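Local coordinates for protein endo-beta-mannanase (Opitutaceae bacterium TAV5, PDB 7BOB) that probably removes mannose units from the ends of beta-1,4-linked mannan chains, as a homotrimeric family 5 glycoside hydrolase of the termite hindgut, at residues 52-57 with 356-361; 149-154 with 184-189. All coordinates share one frame; numbering follows the deposited sequence.

How the contacts relate
Both contacts belong to the (beta/alpha)8 barrel expected of glycoside hydrolase family 5. Their centres lie about 23 Å apart. Contact 1 sets the turn before the second strand, 56-62, against the barrel's last helix, 352-364. Contact 2 sets the fourth strand, 151-154, against the turn leading to the fifth. Strand 94-101 runs between strands 56-62 and 151-154 in the parallel sheet. The two contacts still touch directly, with Thr56 CG2 packed 3.5 Å from Cys149 SG. Both sit near the starts of their strands. In this family the active site is formed at the opposite, C-terminal ends of the strands.

Contact 1. Residues 52-57 with 356-361; sequences LGFNTV and EFARAE
Leu52 O is approached by the guanidinium of Arg359, with NE at 3.3 Å and NH2 at 3.6 Å. The group comes in obliquely. Its chain is bent at chi2 (-132°), which turns the head toward the 52-53 backbone. Leu52 O lies just after helix 39-51, where a positive charge would probably suit the negative end of the helix dipole. Gly53 ends that helix in a Schellman motif, with a positive phi of 93°. Arg359 NE also lies 4.1 Å from Gly53 CA.

The second part of the contact is apolar. Ala358 CB meets the edge of the Phe54 ring near its plane, at 4.3 Å from CE1. Leu52 CB covers the centre of one ring face, 4.2 Å above the plane. Phe54 is buried, whereas Arg359 lies at the exposed border.

Phe54 also packs on Met49 of helix 39-51 and on Phe354 of helix 352-364. Beyond it, Asn55 bonds to Ile18 and Val20, and strand 56-62 begins. The contact thus joins the turn between helix 39-51 and strand 56-62, the second of the barrel, to helix 352-364, which follows the eighth strand, 311-316.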
ATOM      1  N   LEU A  52      37.285 -14.863 -29.195  1.00 54.19           N
ATOM      2  CA  LEU A  52      36.241 -15.825 -28.864  1.00 53.24           C
ATOM      3  C   LEU A  52      35.165 -15.922 -29.937  1.00 53.86           C
ATOM      4  O   LEU A  52      34.209 -16.671 -29.756  1.00 52.77           O
ATOM      5  CB  LEU A  52      35.583 -15.480 -27.524  1.00 53.15           C
ATOM      6  CG  LEU A  52      36.514 -15.574 -26.319  1.00 53.45           C
ATOM      7  CD1 LEU A  52      35.875 -14.894 -25.126  1.00 49.22           C
ATOM      8  CD2 LEU A  52      36.865 -17.029 -26.028  1.00 52.47           C
ATOM      9  N   GLY A  53      35.293 -15.195 -31.045  1.00 55.51           N
ATOM     10  CA  GLY A  53      34.295 -15.266 -32.092  1.00 52.32           C
ATOM     11  C   GLY A  53      33.202 -14.231 -32.006  1.00 54.54           C
ATOM     12  O   GLY A  53      32.274 -14.272 -32.824  1.00 51.86           O
ATOM     13  N   PHE A  54      33.292 -13.288 -31.065  1.00 50.03           N
ATOM     14  CA  PHE A  54      32.245 -12.293 -30.898  1.00 49.77           C
ATOM     15  C   PHE A  54      32.312 -11.269 -32.016  1.00 47.64           C
ATOM     16  O   PHE A  54      33.381 -10.932 -32.509  1.00 49.25           O
ATOM     17  CB  PHE A  54      32.375 -11.597 -29.539  1.00 50.15           C
ATOM     18  CG  PHE A  54      32.133 -12.511 -28.360  1.00 49.76           C
ATOM     19  CD1 PHE A  54      31.457 -13.711 -28.522  1.00 47.12           C
ATOM     20  CD2 PHE A  54      32.580 -12.161 -27.083  1.00 48.81           C
ATOM     21  CE1 PHE A  54      31.221 -14.560 -27.428  1.00 48.70           C
ATOM     22  CE2 PHE A  54      32.363 -12.997 -25.991  1.00 46.92           C
ATOM     23  CZ  PHE A  54      31.681 -14.204 -26.163  1.00 46.06           C
ATOM     24  N   ASN A  55      31.154 -10.767 -32.419  1.00 50.57           N
ATOM     25  CA  ASN A  55      31.095  -9.774 -33.480  1.00 48.78           C
ATOM     26  C   ASN A  55      30.429  -8.478 -33.039  1.00 50.57           C
ATOM     27  O   ASN A  55      30.244  -7.582 -33.873  1.00 49.24           O
ATOM     28  CB  ASN A  55      30.365 -10.356 -34.708  1.00 47.83           C
ATOM     29  CG  ASN A  55      28.921 -10.736 -34.399  1.00 54.51           C
ATOM     30  OD1 ASN A  55      28.310 -10.205 -33.453  1.00 51.43           O
ATOM     31  ND2 ASN A  55      28.360 -11.650 -35.195  1.00 47.28           N
ATOM     32  N   THR A  56      30.049  -8.352 -31.760  1.00 52.48           N
ATOM     33  CA  THR A  56      29.431  -7.138 -31.241  1.00 48.64           C
ATOM     34  C   THR A  56      29.874  -6.894 -29.799  1.00 50.12           C
ATOM     35  O   THR A  56      30.252  -7.813 -29.071  1.00 49.37           O
ATOM     36  CB  THR A  56      27.901  -7.209 -31.283  1.00 52.81           C
ATOM     37  OG1 THR A  56      27.485  -8.431 -30.672  1.00 63.55           O
ATOM     38  CG2 THR A  56      27.372  -7.192 -32.714  1.00 49.51           C
ATOM     39  N   VAL A  57      29.829  -5.628 -29.386  1.00 45.99           N
ATOM     40  CA  VAL A  57      30.109  -5.278 -28.002  1.00 41.66           C
ATOM     41  C   VAL A  57      29.167  -4.146 -27.636  1.00 46.36           C
ATOM     42  O   VAL A  57      29.096  -3.138 -28.352  1.00 48.83           O
ATOM     43  CB  VAL A  57      31.584  -4.891 -27.759  1.00 44.91           C
ATOM     44  CG1 VAL A  57      32.047  -3.717 -28.666  1.00 38.97           C
ATOM     45  CG2 VAL A  57      31.836  -4.593 -26.254  1.00 41.93           C
ATOM     46  N   GLU A 356      30.575 -21.677 -27.549  1.00 50.37           N
ATOM     47  CA  GLU A 356      30.255 -22.681 -28.561  1.00 50.95           C
ATOM     48  C   GLU A 356      28.955 -22.316 -29.265  1.00 55.15           C
ATOM     49  O   GLU A 356      28.859 -22.398 -30.499  1.00 52.95           O
ATOM     50  CB  GLU A 356      30.182 -24.072 -27.912  1.00 47.39           C
ATOM     51  CG  GLU A 356      29.735 -25.219 -28.833  1.00 56.65           C
ATOM     52  CD  GLU A 356      29.203 -26.438 -28.067  1.00 62.71           C
ATOM     53  OE1 GLU A 356      29.632 -26.648 -26.903  1.00 63.95           O
ATOM     54  OE2 GLU A 356      28.339 -27.177 -28.614  1.00 70.12           O
ATOM     55  N   PHE A 357      27.962 -21.854 -28.496  1.00 51.21           N
ATOM     56  CA  PHE A 357      26.677 -21.485 -29.080  1.00 48.67           C
ATOM     57  C   PHE A 357      26.816 -20.274 -30.000  1.00 50.55           C
ATOM     58  O   PHE A 357      26.172 -20.209 -31.053  1.00 49.36           O
ATOM     59  CB  PHE A 357      25.653 -21.219 -27.961  1.00 49.12           C
ATOM     60  CG  PHE A 357      24.338 -20.665 -28.449  1.00 46.96           C
ATOM     61  CD1 PHE A 357      23.283 -21.515 -28.754  1.00 45.02           C
ATOM     62  CD2 PHE A 357      24.148 -19.284 -28.589  1.00 48.41           C
ATOM     63  CE1 PHE A 357      22.057 -21.001 -29.198  1.00 48.53           C
ATOM     64  CE2 PHE A 357      22.931 -18.760 -29.032  1.00 47.75           C
ATOM     65  CZ  PHE A 357      21.887 -19.622 -29.340  1.00 49.56           C
ATOM     66  N   ALA A 358      27.627 -19.289 -29.606  1.00 45.55           N
ATOM     67  CA  ALA A 358      27.790 -18.123 -30.463  1.00 51.14           C
ATOM     68  C   ALA A 358      28.456 -18.503 -31.778  1.00 52.96           C
ATOM     69  O   ALA A 358      28.074 -18.004 -32.843  1.00 51.50           O
ATOM     70  CB  ALA A 358      28.608 -17.045 -29.762  1.00 47.32           C
ATOM     71  N   ARG A 359      29.468 -19.368 -31.719  1.00 51.12           N
ATOM     72  CA  ARG A 359      30.125 -19.804 -32.947  1.00 55.52           C
ATOM     73  C   ARG A 359      29.165 -20.611 -33.810  1.00 57.34           C
ATOM     74  O   ARG A 359      29.076 -20.382 -35.018  1.00 55.23           O
ATOM     75  CB  ARG A 359      31.400 -20.584 -32.611  1.00 55.14           C
ATOM     76  CG  ARG A 359      32.463 -19.691 -31.884  1.00 66.66           C
ATOM     77  CD  ARG A 359      33.887 -19.809 -32.499  1.00 70.46           C
ATOM     78  NE  ARG A 359      34.947 -19.270 -31.632  1.00 72.55           N
ATOM     79  CZ  ARG A 359      35.527 -19.962 -30.650  1.00 67.78           C
ATOM     80  NH1 ARG A 359      35.137 -21.212 -30.409  1.00 66.34           N
ATOM     81  NH2 ARG A 359      36.493 -19.415 -29.916  1.00 62.70           N
ATOM     82  N   ALA A 360      28.361 -21.482 -33.189  1.00 57.15           N
ATOM     83  CA  ALA A 360      27.309 -22.181 -33.927  1.00 57.00           C
ATOM     84  C   ALA A 360      26.356 -21.201 -34.602  1.00 59.02           C
ATOM     85  O   ALA A 360      26.039 -21.340 -35.791  1.00 59.20           O
ATOM     86  CB  ALA A 360      26.543 -23.106 -32.988  1.00 52.75           C
ATOM     87  N   GLU A 361      25.912 -20.182 -33.861  1.00 58.20           N
ATOM     88  CA  GLU A 361      24.910 -19.254 -34.377  1.00 59.93           C
ATOM     89  C   GLU A 361      25.426 -18.465 -35.570  1.00 59.47           C
ATOM     90  O   GLU A 361      24.679 -18.192 -36.513  1.00 65.65           O
ATOM     91  CB  GLU A 361      24.459 -18.300 -33.269  1.00 57.66           C
ATOM     92  CG  GLU A 361      23.293 -18.845 -32.467  1.00 59.71           C
ATOM     93  CD  GLU A 361      22.143 -19.311 -33.347  1.00 63.92           C
ATOM     94  OE1 GLU A 361      21.323 -18.456 -33.776  1.00 67.27           O
ATOM     95  OE2 GLU A 361      22.060 -20.530 -33.607  1.00 61.10           O
TER

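Contact 2. Residues 149-154 with 184-189; sequences CGIDLG and EVLPEA
No ring or other flat side chain takes part where Ile151 meets Leu186 and Ala189, so there are no faces or edges to cover. The contact is made by methyl groups. Ile151 CD1 makes both close approaches from the strand side. It lies 3.9 Å from Leu186 CD1 and also 3.9 Å from Ala189 CB.

Ile151 has CG1 beside the backbone N and an extended chi2 of 164°, which sends CD1 out to the 184-189 segment. Leu186 reaches back with one branch, CD1. The two side chains cross at about a right angle and meet through their terminal methyls. Both Leu186 and Ala189 direct their CB atoms toward the strand.

A type I beta turn from Leu186 to Ala189 brings these two residues together. It is closed by a bond of 3.0 Å from Ala189 N to Leu186 O. Arg183 NH1 bonds to the carbonyls of both Pro187 and Ala189, which ties the turn to the preceding helix.

Leu186 also packs on Thr138 of helix 124-141, and Ile151 on Leu99 of strand 94-101. The backbone of Ile151 bonds with Leu190 and Leu192. The turn lies in the beta-alpha-beta crossover that runs from strand 151-154 through helix 168-183 to the adjacent parallel strand, 191-192.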
ATOM      1  N   CYS A 149      26.154  -1.789 -34.454  1.00 55.94           N
ATOM      2  CA  CYS A 149      25.117  -2.802 -34.329  1.00 52.81           C
ATOM      3  C   CYS A 149      23.898  -2.138 -33.718  1.00 54.07           C
ATOM      4  O   CYS A 149      23.474  -2.513 -32.617  1.00 51.12           O
ATOM      5  CB  CYS A 149      25.598  -3.982 -33.485  1.00 54.56           C
ATOM      6  SG  CYS A 149      24.411  -5.379 -33.350  1.00 57.42           S
ATOM      7  N   GLY A 150      23.355  -1.124 -34.387  1.00 53.98           N
ATOM      8  CA  GLY A 150      22.267  -0.346 -33.829  1.00 54.05           C
ATOM      9  C   GLY A 150      22.741   0.635 -32.768  1.00 51.11           C
ATOM     10  O   GLY A 150      23.839   0.541 -32.227  1.00 52.79           O
ATOM     11  N   ILE A 151      21.888   1.610 -32.474  1.00 50.79           N
ATOM     12  CA  ILE A 151      22.113   2.544 -31.377  1.00 49.53           C
ATOM     13  C   ILE A 151      21.121   2.222 -30.263  1.00 51.07           C
ATOM     14  O   ILE A 151      19.905   2.227 -30.483  1.00 51.35           O
ATOM     15  CB  ILE A 151      21.988   4.004 -31.835  1.00 52.37           C
ATOM     16  CG1 ILE A 151      23.083   4.312 -32.880  1.00 47.39           C
ATOM     17  CG2 ILE A 151      22.043   4.953 -30.619  1.00 44.24           C
ATOM     18  CD1 ILE A 151      22.840   5.579 -33.668  1.00 51.78           C
ATOM     19  N   ASP A 152      21.647   1.956 -29.067  1.00 49.80           N
ATOM     20  CA  ASP A 152      20.852   1.605 -27.894  1.00 50.81           C
ATOM     21  C   ASP A 152      20.407   2.880 -27.173  1.00 51.54           C
ATOM     22  O   ASP A 152      21.243   3.636 -26.661  1.00 50.27           O
ATOM     23  CB  ASP A 152      21.668   0.705 -26.964  1.00 47.34           C
ATOM     24  CG  ASP A 152      20.825   0.053 -25.892  1.00 51.92           C
ATOM     25  OD1 ASP A 152      19.642  -0.227 -26.170  1.00 53.49           O
ATOM     26  OD2 ASP A 152      21.338  -0.187 -24.774  1.00 52.93           O
ATOM     27  N   LEU A 153      19.094   3.108 -27.132  1.00 51.47           N
ATOM     28  CA  LEU A 153      18.537   4.319 -26.520  1.00 49.41           C
ATOM     29  C   LEU A 153      19.045   4.528 -25.095  1.00 50.48           C
ATOM     30  O   LEU A 153      19.414   5.641 -24.704  1.00 49.15           O
ATOM     31  CB  LEU A 153      17.012   4.235 -26.533  1.00 46.92           C
ATOM     32  CG  LEU A 153      16.244   5.504 -26.185  1.00 52.04           C
ATOM     33  CD1 LEU A 153      16.830   6.687 -26.972  1.00 52.48           C
ATOM     34  CD2 LEU A 153      14.780   5.304 -26.501  1.00 46.13           C
ATOM     35  N   GLY A 154      19.052   3.471 -24.297  1.00 49.52           N
ATOM     36  CA  GLY A 154      19.599   3.563 -22.956  1.00 50.85           C
ATOM     37  C   GLY A 154      19.469   2.214 -22.294  1.00 51.69           C
ATOM     38  O   GLY A 154      18.871   1.288 -22.840  1.00 54.44           O
ATOM     39  N   GLU A 184      17.713  12.910 -36.524  1.00 58.08           N
ATOM     40  CA  GLU A 184      18.152  14.162 -37.134  1.00 62.99           C
ATOM     41  C   GLU A 184      19.587  14.070 -37.633  1.00 62.11           C
ATOM     42  O   GLU A 184      20.007  14.908 -38.437  1.00 64.63           O
ATOM     43  CB  GLU A 184      18.030  15.319 -36.144  1.00 60.18           C
ATOM     44  CG  GLU A 184      16.622  15.859 -35.996  1.00 61.15           C
ATOM     45  CD  GLU A 184      16.531  16.914 -34.908  1.00 68.99           C
ATOM     46  OE1 GLU A 184      17.566  17.566 -34.644  1.00 75.13           O
ATOM     47  OE2 GLU A 184      15.442  17.079 -34.302  1.00 72.59           O
ATOM     48  N   VAL A 185      20.338  13.072 -37.175  1.00 62.35           N
ATOM     49  CA  VAL A 185      21.713  12.857 -37.593  1.00 61.65           C
ATOM     50  C   VAL A 185      21.859  11.587 -38.422  1.00 60.66           C
ATOM     51  O   VAL A 185      22.549  11.590 -39.440  1.00 61.42           O
ATOM     52  CB  VAL A 185      22.647  12.826 -36.364  1.00 59.91           C
ATOM     53  CG1 VAL A 185      24.067  12.404 -36.760  1.00 56.04           C
ATOM     54  CG2 VAL A 185      22.634  14.175 -35.671  1.00 58.40           C
ATOM     55  N   LEU A 186      21.215  10.492 -38.016  1.00 59.78           N
ATOM     56  CA  LEU A 186      21.309   9.216 -38.722  1.00 59.24           C
ATOM     57  C   LEU A 186      19.896   8.707 -38.966  1.00 65.32           C
ATOM     58  O   LEU A 186      19.413   7.801 -38.265  1.00 64.33           O
ATOM     59  CB  LEU A 186      22.142   8.203 -37.936  1.00 60.59           C
ATOM     60  CG  LEU A 186      23.623   8.488 -37.737  1.00 59.86           C
ATOM     61  CD1 LEU A 186      24.245   7.434 -36.836  1.00 54.13           C
ATOM     62  CD2 LEU A 186      24.317   8.518 -39.103  1.00 57.00           C
ATOM     63  N   PRO A 187      19.198   9.266 -39.959  1.00 67.40           N
ATOM     64  CA  PRO A 187      17.774   8.924 -40.144  1.00 64.62           C
ATOM     65  C   PRO A 187      17.502   7.445 -40.339  1.00 64.42           C
ATOM     66  O   PRO A 187      16.384   7.001 -40.047  1.00 66.40           O
ATOM     67  CB  PRO A 187      17.376   9.733 -41.389  1.00 65.40           C
ATOM     68  CG  PRO A 187      18.692  10.106 -42.051  1.00 63.42           C
ATOM     69  CD  PRO A 187      19.653  10.285 -40.919  1.00 62.25           C
ATOM     70  N   GLU A 188      18.474   6.663 -40.815  1.00 64.40           N
ATOM     71  CA  GLU A 188      18.266   5.249 -41.100  1.00 61.86           C
ATOM     72  C   GLU A 188      18.847   4.333 -40.031  1.00 58.30           C
ATOM     73  O   GLU A 188      18.885   3.114 -40.228  1.00 55.06           O
ATOM     74  CB  GLU A 188      18.863   4.892 -42.470  1.00 61.99           C
ATOM     75  CG  GLU A 188      18.206   5.612 -43.635  1.00 63.60           C
ATOM     76  CD  GLU A 188      16.684   5.641 -43.521  1.00 70.60           C
ATOM     77  OE1 GLU A 188      16.059   4.558 -43.514  1.00 72.25           O
ATOM     78  OE2 GLU A 188      16.111   6.750 -43.428  1.00 73.87           O
ATOM     79  N   ALA A 189      19.320   4.888 -38.922  1.00 58.74           N
ATOM     80  CA  ALA A 189      19.916   4.067 -37.879  1.00 59.39           C
ATOM     81  C   ALA A 189      18.906   3.069 -37.313  1.00 56.36           C
ATOM     82  O   ALA A 189      17.688   3.304 -37.304  1.00 54.18           O
ATOM     83  CB  ALA A 189      20.454   4.952 -36.751  1.00 55.95           C
TER